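Long-range contacts in conserved domain protein (Streptococcus pneumoniae, PDB 4IAJ), which is of unknown function, belonging to a family known by its DUF4649 domain, a small fold of an antiparallel sheet with helices: residues G2-T10 against T20-F29; A41-L49 against Y58-L69. All blocks are in the same frame, centred on the assembly; numbering follows the deposited sequence.

Contact 1 (2-10 with 20-29) joins the first two strands of the chain as a hairpin and leads into helix 26-35; contact 2 (41-49 with 58-69) fastens the loop before strand 46-51, and the start of that strand, to the 58-64 turn and helix 65-71. Their centres lie 14 Å apart, on opposite sides of the chain's centre. The two meet in one antiparallel sheet, where strands 7-12 and 46-51 are neighbours: Thr10 O lies 2.7 Å from Gln47 N. Ile9 and Phe29 of contact 1 both rest on Ile65 of contact 2, so they share a core. A bound magnesium ion lies about 4 Å from the Asp42 side chain.

Contact 1. Residues G2-T10 against T20-F29; sequences GVLNMIEIT and TVTFESYEDF
Phe23 N gives a short bond to Ile7 O, 2.7 Å, and Phe23 O takes the amide of Ile7 in its carbonyl plane as the longer return bond (Ile7 N to Phe23 O 3.2 Å). Ile9 and Val21 repeat this reciprocal pairing, with Ile9 N at 2.8 Å from Val21 O. Beyond them the hydroxyls of Thr10 and Thr20 meet, OG1 to OG1, at 2.7 Å on the face shared with Glu8 and Thr22. There the methyl CG2 of Thr22 lies alongside the Glu8 chain, 3.7 Å from Glu8 CG. A water bridges Thr22 OG1 and Asn5 OD1.

The other face is apolar. The Ile7 chain, with CG1 beside the backbone N (chi1 -60°) and extended from there, brings CD1 against both Tyr26 CD2 and Phe29 CB, 3.8 Å from the latter. Ile9 CD1 comes in obliquely to the rings of Phe23 and Phe29, 4.0 Å from Phe29 CE1. Phe29 CD1 lies over one face of the Phe23 ring, toward its rim. Ile65 and Phe66 of helix 65-71 continue this core beyond Phe29.

Where the strand gives way to helix 26-35, Ser25 OG receives Asp28 N and Asp28 OD2 receives Ser25 N, the reciprocal pair of a capping box. Met6 and Ile7 together face Phe23, a classic beta bulge at the open end of an antiparallel beta hairpin whose second strand runs into a capped helix.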
loop_
_atom_site.group_PDB
_atom_site.type_symbol
_atom_site.label_atom_id
_atom_site.label_comp_id
_atom_site.label_asym_id
_atom_site.label_seq_id
_atom_site.Cartn_x
_atom_site.Cartn_y
_atom_site.Cartn_z
ATOM N N GLY B 2 30.278 -3.541 -25.507
ATOM C CA GLY B 2 31.349 -3.298 -24.498
ATOM C C GLY B 2 30.945 -3.704 -23.090
ATOM O O GLY B 2 31.699 -4.401 -22.399
ATOM N N VAL B 3 29.750 -3.263 -22.680
ATOM C CA VAL B 3 29.183 -3.535 -21.358
ATOM C C VAL B 3 27.995 -4.478 -21.482
ATOM O O VAL B 3 27.132 -4.262 -22.323
ATOM C CB VAL B 3 28.713 -2.228 -20.672
ATOM C CG1 VAL B 3 28.194 -2.505 -19.270
ATOM C CG2 VAL B 3 29.846 -1.207 -20.640
ATOM N N LEU B 4 27.925 -5.503 -20.635
ATOM C CA LEU B 4 26.831 -6.473 -20.731
ATOM C C LEU B 4 25.471 -5.810 -20.465
ATOM O O LEU B 4 24.520 -6.002 -21.226
ATOM C CB LEU B 4 27.052 -7.648 -19.772
ATOM C CG LEU B 4 26.207 -8.904 -20.023
ATOM C CD1 LEU B 4 26.603 -9.586 -21.330
ATOM C CD2 LEU B 4 26.328 -9.868 -18.847
ATOM N N ASN B 5 25.393 -5.016 -19.399
ATOM C CA ASN B 5 24.144 -4.350 -19.009
ATOM C C ASN B 5 24.213 -2.833 -19.063
ATOM O O ASN B 5 25.069 -2.210 -18.430
ATOM C CB ASN B 5 23.766 -4.769 -17.602
ATOM C CG ASN B 5 23.508 -6.244 -17.502
ATOM O OD1 ASN B 5 22.729 -6.795 -18.276
ATOM N ND2 ASN B 5 24.167 -6.900 -16.561
HETATM N N MSE B 6 23.275 -2.235 -19.783
HETATM C CA MSE B 6 23.217 -0.784 -19.858
HETATM C C MSE B 6 22.984 -0.125 -18.502
HETATM O O MSE B 6 23.526 0.950 -18.267
HETATM C CB MSE B 6 22.118 -0.344 -20.816
HETATM C CG MSE B 6 22.653 0.779 -21.690
HETATM SE SE MSE B 6 21.169 1.283 -22.844
HETATM C CE MSE B 6 21.514 -0.102 -24.201
ATOM N N ILE B 7 22.194 -0.750 -17.624
ATOM C CA ILE B 7 21.925 -0.210 -16.283
ATOM C C ILE B 7 22.210 -1.235 -15.175
ATOM O O ILE B 7 21.742 -2.366 -15.232
ATOM C CB ILE B 7 20.486 0.320 -16.150
ATOM C CG1 ILE B 7 20.259 1.425 -17.171
ATOM C CG2 ILE B 7 20.242 0.870 -14.751
ATOM C CD1 ILE B 7 18.891 2.058 -17.115
ATOM N N GLU B 8 23.021 -0.825 -14.199
ATOM C CA GLU B 8 23.266 -1.583 -12.987
ATOM C C GLU B 8 23.044 -0.650 -11.818
ATOM O O GLU B 8 23.495 0.487 -11.840
ATOM C CB GLU B 8 24.679 -2.141 -12.949
ATOM C CG GLU B 8 24.949 -3.127 -14.075
ATOM C CD GLU B 8 26.078 -4.113 -13.781
ATOM O OE1 GLU B 8 26.627 -4.106 -12.650
ATOM O OE2 GLU B 8 26.405 -4.909 -14.692
ATOM N N ILE B 9 22.306 -1.114 -10.821
ATOM C CA ILE B 9 21.989 -0.290 -9.666
ATOM C C ILE B 9 22.317 -1.067 -8.397
ATOM O O ILE B 9 21.870 -2.196 -8.229
ATOM C CB ILE B 9 20.510 0.109 -9.621
ATOM C CG1 ILE B 9 20.075 0.805 -10.922
ATOM C CG2 ILE B 9 20.250 1.009 -8.426
ATOM C CD1 ILE B 9 18.565 0.947 -11.051
ATOM N N THR B 10 23.100 -0.466 -7.506
ATOM C CA THR B 10 23.391 -1.102 -6.237
ATOM C C THR B 10 22.822 -0.216 -5.134
ATOM O O THR B 10 23.000 0.993 -5.138
ATOM C CB THR B 10 24.890 -1.351 -6.037
ATOM O OG1 THR B 10 25.373 -2.269 -7.028
ATOM C CG2 THR B 10 25.140 -1.955 -4.681
ATOM N N THR B 20 22.307 -5.701 -5.776
ATOM C CA THR B 20 22.543 -5.190 -7.119
ATOM C C THR B 20 21.477 -5.746 -8.065
ATOM O O THR B 20 21.228 -6.943 -8.063
ATOM C CB THR B 20 23.953 -5.548 -7.615
ATOM O OG1 THR B 20 24.921 -4.952 -6.741
ATOM C CG2 THR B 20 24.185 -5.024 -9.026
ATOM N N VAL B 21 20.840 -4.860 -8.830
ATOM C CA VAL B 21 19.932 -5.263 -9.909
ATOM C C VAL B 21 20.479 -4.710 -11.210
ATOM O O VAL B 21 21.147 -3.684 -11.208
ATOM C CB VAL B 21 18.474 -4.806 -9.700
ATOM C CG1 VAL B 21 17.875 -5.528 -8.504
ATOM C CG2 VAL B 21 18.360 -3.296 -9.509
ATOM N N THR B 22 20.203 -5.412 -12.309
ATOM C CA THR B 22 20.706 -5.025 -13.615
ATOM C C THR B 22 19.580 -5.029 -14.644
ATOM O O THR B 22 18.605 -5.783 -14.524
ATOM C CB THR B 22 21.833 -5.964 -14.114
ATOM O OG1 THR B 22 21.316 -7.279 -14.323
ATOM C CG2 THR B 22 22.960 -6.051 -13.109
ATOM N N PHE B 23 19.729 -4.176 -15.650
ATOM C CA PHE B 23 18.801 -4.127 -16.757
ATOM C C PHE B 23 19.623 -4.161 -18.023
ATOM O O PHE B 23 20.600 -3.422 -18.157
ATOM C CB PHE B 23 17.888 -2.893 -16.636
ATOM C CG PHE B 23 17.108 -2.868 -15.346
ATOM C CD1 PHE B 23 15.880 -3.509 -15.246
ATOM C CD2 PHE B 23 17.638 -2.260 -14.213
ATOM C CE1 PHE B 23 15.186 -3.510 -14.056
ATOM C CE2 PHE B 23 16.947 -2.264 -13.013
ATOM C CZ PHE B 23 15.721 -2.882 -12.933
ATOM N N GLU B 24 19.263 -5.082 -18.917
ATOM C CA GLU B 24 20.002 -5.281 -20.155
ATOM C C GLU B 24 19.844 -4.056 -21.040
ATOM O O GLU B 24 20.809 -3.596 -21.641
ATOM C CB GLU B 24 19.544 -6.541 -20.892
ATOM C CG GLU B 24 20.431 -6.896 -22.092
ATOM C CD GLU B 24 20.102 -8.252 -22.715
ATOM O OE1 GLU B 24 19.516 -9.120 -22.024
ATOM O OE2 GLU B 24 20.449 -8.455 -23.896
ATOM N N SER B 25 18.634 -3.508 -21.084
ATOM C CA SER B 25 18.376 -2.274 -21.815
ATOM C C SER B 25 17.661 -1.225 -20.960
ATOM O O SER B 25 17.097 -1.518 -19.894
ATOM C CB SER B 25 17.545 -2.576 -23.071
ATOM O OG SER B 25 16.206 -2.895 -22.731
ATOM N N TYR B 26 17.679 0.007 -21.455
ATOM C CA TYR B 26 16.949 1.105 -20.846
ATOM C C TYR B 26 15.450 0.811 -20.830
ATOM O O TYR B 26 14.780 1.086 -19.829
ATOM C CB TYR B 26 17.210 2.415 -21.593
ATOM C CG TYR B 26 16.840 3.646 -20.806
ATOM C CD1 TYR B 26 15.545 4.150 -20.821
ATOM C CD2 TYR B 26 17.788 4.302 -20.036
ATOM C CE1 TYR B 26 15.209 5.277 -20.093
ATOM C CE2 TYR B 26 17.466 5.430 -19.307
ATOM C CZ TYR B 26 16.178 5.915 -19.336
ATOM O OH TYR B 26 15.881 7.044 -18.611
ATOM N N GLU B 27 14.941 0.274 -21.942
ATOM C CA GLU B 27 13.561 -0.190 -22.030
ATOM C C GLU B 27 13.222 -1.244 -20.973
ATOM O O GLU B 27 12.100 -1.257 -20.482
ATOM C CB GLU B 27 13.263 -0.768 -23.425
ATOM N N ASP B 28 14.158 -2.132 -20.627
ATOM C CA ASP B 28 13.886 -3.132 -19.579
ATOM C C ASP B 28 13.663 -2.419 -18.237
ATOM O O ASP B 28 12.786 -2.783 -17.467
ATOM C CB ASP B 28 15.011 -4.162 -19.421
ATOM C CG ASP B 28 15.205 -5.033 -20.645
ATOM O OD1 ASP B 28 14.250 -5.208 -21.434
ATOM O OD2 ASP B 28 16.331 -5.554 -20.812
ATOM N N PHE B 29 14.441 -1.371 -18.001
ATOM C CA PHE B 29 14.318 -0.585 -16.783
ATOM C C PHE B 29 12.974 0.147 -16.743
ATOM O O PHE B 29 12.238 0.090 -15.740
ATOM C CB PHE B 29 15.505 0.386 -16.677
ATOM C CG PHE B 29 15.375 1.366 -15.566
ATOM C CD1 PHE B 29 15.467 0.942 -14.241
ATOM C CD2 PHE B 29 15.126 2.694 -15.832
ATOM C CE1 PHE B 29 15.321 1.843 -13.198
ATOM C CE2 PHE B 29 14.996 3.604 -14.791
ATOM C CZ PHE B 29 15.082 3.178 -13.481
HETATM O O HOH W 1 19.926 -7.567 -16.784
#

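Contact 2. Residues A41-L49 against Y58-L69. With EDO (1,2-ethanediol), chain P.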
loop_
_atom_site.group_PDB
_atom_site.type_symbol
_atom_site.label_atom_id
_atom_site.label_comp_id
_atom_site.label_asym_id
_atom_site.label_seq_id
_atom_site.Cartn_x
_atom_site.Cartn_y
_atom_site.Cartn_z
ATOM N N ALA B 41 12.408 -1.729 -3.452
ATOM C CA ALA B 41 13.613 -0.954 -3.120
ATOM C C ALA B 41 13.449 0.563 -3.175
ATOM O O ALA B 41 14.429 1.271 -2.952
ATOM C CB ALA B 41 14.725 -1.363 -4.071
ATOM N N ASP B 42 12.241 1.056 -3.475
ATOM C CA ASP B 42 12.025 2.478 -3.813
ATOM C C ASP B 42 12.540 3.487 -2.803
ATOM O O ASP B 42 12.908 4.581 -3.193
ATOM C CB ASP B 42 10.538 2.786 -4.050
ATOM C CG ASP B 42 10.036 2.242 -5.378
ATOM O OD1 ASP B 42 10.847 1.671 -6.146
ATOM O OD2 ASP B 42 8.831 2.362 -5.627
ATOM N N TYR B 43 12.529 3.161 -1.520
ATOM C CA TYR B 43 13.021 4.142 -0.523
ATOM C C TYR B 43 14.460 3.851 -0.095
ATOM O O TYR B 43 14.936 4.381 0.896
ATOM C CB TYR B 43 12.112 4.155 0.689
ATOM C CG TYR B 43 10.834 4.891 0.448
ATOM C CD1 TYR B 43 9.706 4.242 -0.064
ATOM C CD2 TYR B 43 10.753 6.231 0.719
ATOM C CE1 TYR B 43 8.531 4.941 -0.284
ATOM C CE2 TYR B 43 9.592 6.937 0.527
ATOM C CZ TYR B 43 8.487 6.302 0.016
ATOM O OH TYR B 43 7.348 7.045 -0.169
ATOM N N TYR B 44 15.166 2.996 -0.824
ATOM C CA TYR B 44 16.490 2.629 -0.382
ATOM C C TYR B 44 17.495 3.561 -1.035
ATOM O O TYR B 44 17.349 3.904 -2.210
ATOM C CB TYR B 44 16.796 1.190 -0.733
ATOM C CG TYR B 44 16.136 0.116 0.121
ATOM C CD1 TYR B 44 15.897 0.295 1.481
ATOM C CD2 TYR B 44 15.862 -1.125 -0.423
ATOM C CE1 TYR B 44 15.343 -0.716 2.250
ATOM C CE2 TYR B 44 15.326 -2.149 0.343
ATOM C CZ TYR B 44 15.077 -1.944 1.674
ATOM O OH TYR B 44 14.596 -2.961 2.450
ATOM N N PRO B 45 18.530 3.966 -0.274
ATOM C CA PRO B 45 19.583 4.786 -0.878
ATOM C C PRO B 45 20.409 4.020 -1.904
ATOM O O PRO B 45 20.715 2.831 -1.717
ATOM C CB PRO B 45 20.460 5.173 0.320
ATOM C CG PRO B 45 20.253 4.060 1.307
ATOM C CD PRO B 45 18.840 3.602 1.123
ATOM N N VAL B 46 20.783 4.714 -2.977
ATOM C CA VAL B 46 21.575 4.105 -4.045
ATOM C C VAL B 46 23.053 4.321 -3.773
ATOM O O VAL B 46 23.513 5.442 -3.580
ATOM C CB VAL B 46 21.178 4.634 -5.433
ATOM C CG1 VAL B 46 22.104 4.106 -6.519
ATOM C CG2 VAL B 46 19.735 4.241 -5.747
ATOM N N GLN B 47 23.783 3.219 -3.739
ATOM C CA GLN B 47 25.205 3.255 -3.517
ATOM C C GLN B 47 25.950 3.431 -4.823
ATOM O O GLN B 47 26.965 4.113 -4.849
ATOM C CB GLN B 47 25.647 1.973 -2.837
ATOM C CG GLN B 47 26.978 2.109 -2.134
ATOM C CD GLN B 47 27.684 0.786 -2.033
ATOM O OE1 GLN B 47 27.919 0.118 -3.048
ATOM N NE2 GLN B 47 28.014 0.380 -0.809
ATOM N N LYS B 48 25.463 2.809 -5.904
ATOM C CA LYS B 48 26.088 2.934 -7.229
ATOM C C LYS B 48 25.054 2.858 -8.360
ATOM O O LYS B 48 24.240 1.952 -8.376
ATOM C CB LYS B 48 27.122 1.830 -7.421
ATOM C CG LYS B 48 27.820 1.833 -8.767
ATOM C CD LYS B 48 28.952 0.809 -8.811
ATOM C CE LYS B 48 28.431 -0.583 -9.135
ATOM N NZ LYS B 48 29.516 -1.599 -9.148
ATOM N N LEU B 49 25.097 3.815 -9.285
ATOM C CA LEU B 49 24.261 3.801 -10.486
ATOM C C LEU B 49 25.174 3.850 -11.697
ATOM O O LEU B 49 25.879 4.828 -11.894
ATOM C CB LEU B 49 23.300 4.981 -10.498
ATOM C CG LEU B 49 22.567 5.285 -11.803
ATOM C CD1 LEU B 49 21.628 4.143 -12.189
ATOM C CD2 LEU B 49 21.791 6.579 -11.676
ATOM N N TYR B 58 25.278 9.844 -8.701
ATOM C CA TYR B 58 23.874 9.967 -8.284
ATOM C C TYR B 58 23.722 9.866 -6.771
ATOM O O TYR B 58 24.321 9.016 -6.118
ATOM C CB TYR B 58 23.009 8.910 -8.989
ATOM C CG TYR B 58 21.580 8.875 -8.517
ATOM C CD1 TYR B 58 20.660 9.790 -8.975
ATOM C CD2 TYR B 58 21.149 7.914 -7.615
ATOM C CE1 TYR B 58 19.348 9.768 -8.533
ATOM C CE2 TYR B 58 19.841 7.879 -7.174
ATOM C CZ TYR B 58 18.943 8.802 -7.639
ATOM O OH TYR B 58 17.644 8.767 -7.207
ATOM N N HIS B 59 22.925 10.762 -6.218
ATOM C CA HIS B 59 22.685 10.792 -4.797
ATOM C C HIS B 59 21.174 10.854 -4.639
ATOM O O HIS B 59 20.527 11.856 -4.984
ATOM C CB HIS B 59 23.373 11.996 -4.149
ATOM C CG HIS B 59 24.763 12.243 -4.659
ATOM N ND1 HIS B 59 25.844 11.477 -4.281
ATOM C CD2 HIS B 59 25.239 13.154 -5.538
ATOM C CE1 HIS B 59 26.929 11.911 -4.895
ATOM N NE2 HIS B 59 26.591 12.933 -5.660
ATOM N N GLY B 60 20.600 9.766 -4.152
ATOM C CA GLY B 60 19.170 9.707 -3.994
ATOM C C GLY B 60 18.725 8.281 -3.809
ATOM O O GLY B 60 19.559 7.364 -3.658
ATOM N N THR B 61 17.405 8.124 -3.788
ATOM C CA THR B 61 16.758 6.843 -3.589
ATOM C C THR B 61 16.626 6.105 -4.899
ATOM O O THR B 61 16.726 6.697 -5.988
ATOM C CB THR B 61 15.331 6.999 -3.035
ATOM O OG1 THR B 61 14.563 7.800 -3.941
ATOM C CG2 THR B 61 15.338 7.656 -1.684
ATOM N N TYR B 62 16.380 4.801 -4.787
ATOM C CA TYR B 62 16.147 3.970 -5.943
ATOM C C TYR B 62 14.941 4.500 -6.704
ATOM O O TYR B 62 14.974 4.600 -7.910
ATOM C CB TYR B 62 15.907 2.519 -5.519
ATOM C CG TYR B 62 15.729 1.557 -6.667
ATOM C CD1 TYR B 62 14.503 1.466 -7.339
ATOM C CD2 TYR B 62 16.771 0.745 -7.094
ATOM C CE1 TYR B 62 14.335 0.606 -8.401
ATOM C CE2 TYR B 62 16.600 -0.128 -8.158
ATOM C CZ TYR B 62 15.374 -0.193 -8.797
ATOM O OH TYR B 62 15.207 -1.048 -9.860
ATOM N N GLY B 63 13.890 4.852 -5.976
ATOM C CA GLY B 63 12.648 5.334 -6.569
ATOM C C GLY B 63 12.791 6.572 -7.421
ATOM O O GLY B 63 12.043 6.743 -8.350
ATOM N N ASP B 64 13.771 7.419 -7.116
ATOM C CA ASP B 64 13.984 8.659 -7.882
ATOM C C ASP B 64 14.912 8.521 -9.092
ATOM O O ASP B 64 15.146 9.504 -9.818
ATOM C CB ASP B 64 14.553 9.741 -6.961
ATOM C CG ASP B 64 13.509 10.373 -6.089
ATOM O OD1 ASP B 64 12.310 10.317 -6.437
ATOM O OD2 ASP B 64 13.890 10.967 -5.063
ATOM N N ILE B 65 15.441 7.328 -9.331
ATOM C CA ILE B 65 16.306 7.116 -10.499
ATOM C C ILE B 65 15.601 7.343 -11.826
ATOM O O ILE B 65 16.143 8.008 -12.709
ATOM C CB ILE B 65 16.939 5.718 -10.530
ATOM C CG1 ILE B 65 17.887 5.537 -9.349
ATOM C CG2 ILE B 65 17.734 5.541 -11.829
ATOM C CD1 ILE B 65 18.400 4.117 -9.206
ATOM N N PHE B 66 14.384 6.822 -11.960
ATOM C CA PHE B 66 13.626 6.971 -13.202
ATOM C C PHE B 66 13.528 8.434 -13.640
ATOM O O PHE B 66 13.789 8.761 -14.787
ATOM C CB PHE B 66 12.226 6.347 -13.043
ATOM C CG PHE B 66 11.388 6.392 -14.286
ATOM C CD1 PHE B 66 11.516 5.416 -15.259
ATOM C CD2 PHE B 66 10.456 7.394 -14.477
ATOM C CE1 PHE B 66 10.745 5.447 -16.411
ATOM C CE2 PHE B 66 9.682 7.430 -15.622
ATOM C CZ PHE B 66 9.825 6.455 -16.592
ATOM N N PHE B 67 13.172 9.319 -12.720
ATOM C CA PHE B 67 13.019 10.734 -13.057
ATOM C C PHE B 67 14.362 11.413 -13.302
ATOM O O PHE B 67 14.493 12.196 -14.234
ATOM C CB PHE B 67 12.232 11.436 -11.954
ATOM C CG PHE B 67 10.848 10.882 -11.799
ATOM C CD1 PHE B 67 9.854 11.224 -12.704
ATOM C CD2 PHE B 67 10.563 9.936 -10.814
ATOM C CE1 PHE B 67 8.580 10.695 -12.593
ATOM C CE2 PHE B 67 9.285 9.396 -10.701
ATOM C CZ PHE B 67 8.296 9.773 -11.600
ATOM N N TYR B 68 15.350 11.113 -12.463
ATOM C CA TYR B 68 16.720 11.602 -12.666
ATOM C C TYR B 68 17.227 11.323 -14.076
ATOM O O TYR B 68 17.683 12.236 -14.759
ATOM C CB TYR B 68 17.665 10.980 -11.632
ATOM C CG TYR B 68 19.150 11.250 -11.850
ATOM C CD1 TYR B 68 19.753 12.437 -11.405
ATOM C CD2 TYR B 68 19.952 10.294 -12.459
ATOM C CE1 TYR B 68 21.116 12.658 -11.585
ATOM C CE2 TYR B 68 21.305 10.500 -12.638
ATOM C CZ TYR B 68 21.886 11.674 -12.209
ATOM O OH TYR B 68 23.233 11.829 -12.418
ATOM N N LEU B 69 17.162 10.064 -14.502
ATOM C CA LEU B 69 17.680 9.666 -15.806
ATOM C C LEU B 69 16.956 10.376 -16.936
ATOM O O LEU B 69 17.577 10.773 -17.913
ATOM C CB LEU B 69 17.585 8.147 -16.001
ATOM C CG LEU B 69 18.586 7.313 -15.207
ATOM C CD1 LEU B 69 18.406 5.828 -15.497
ATOM C CD2 LEU B 69 20.020 7.739 -15.505
HETATM C C1 EDO P . 10.789 7.066 -2.855
HETATM O O1 EDO P . 11.844 7.725 -3.567
HETATM C C2 EDO P . 9.596 6.713 -3.744
HETATM O O2 EDO P . 9.880 6.829 -5.148
HETATM O O HOH W 2 22.421 8.018 -2.884
#
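Val46 N reaches Gly60 O at 3.0 Å and Tyr62 N reaches Tyr44 O at 2.9 Å, framing the single bridge of Pro45 with Thr61. In a third backbone bond Gly63 N binds Asp42 O well to the side of the carbonyl, the C=O...N angle being 119°. A water adds a further link, donating to Val46 O and accepting from Gly60 N.

Apolar contacts run from Val46 and Leu49 to Tyr58 and helix 65-71. Val46 CG2 touches the edge of the Tyr58 ring and Ile65 CD1 (3.7 Å) and abuts the backbone of Tyr62. For Leu49, chi1 167° sends the branch toward 58-69, and chi2 64° turns CD2 to Tyr58, Tyr68 and Leu69, 3.8 Å from Tyr58 CB; the Leu49 and Ile65 chains slide past each other in opposite directions, both Leu49 methyls near Ile65 CG2. Separately, Ala41 CB sits over one face of the Tyr62 ring, a CH-pi contact 4.3 Å from the centroid. Ile9 and Phe23 of the hairpin also touch Tyr62.

Among the polar groups, Tyr58 OH donates to Thr61 O (2.6 Å) in the carbonyl plane, and the same oxygen accepts Asp64 N, two bonds that probably help fix the peptide. Asp42 OD2 bonds back to Gly39 N, just before segment 41-49.

An ethanediol, probably from the crystallisation liquor, lays C1 over the centre of the Tyr43 ring and bonds through O1 to Thr61 OG1 at 2.7 Å. Tyr43 OH binds Val40 O of a second subunit, placing this corner at a subunit interface. Thr61 OG1 also accepts Asp64 N, an ST motif at the turn leading into helix 65-71, which packs against the four-stranded antiparallel sheet.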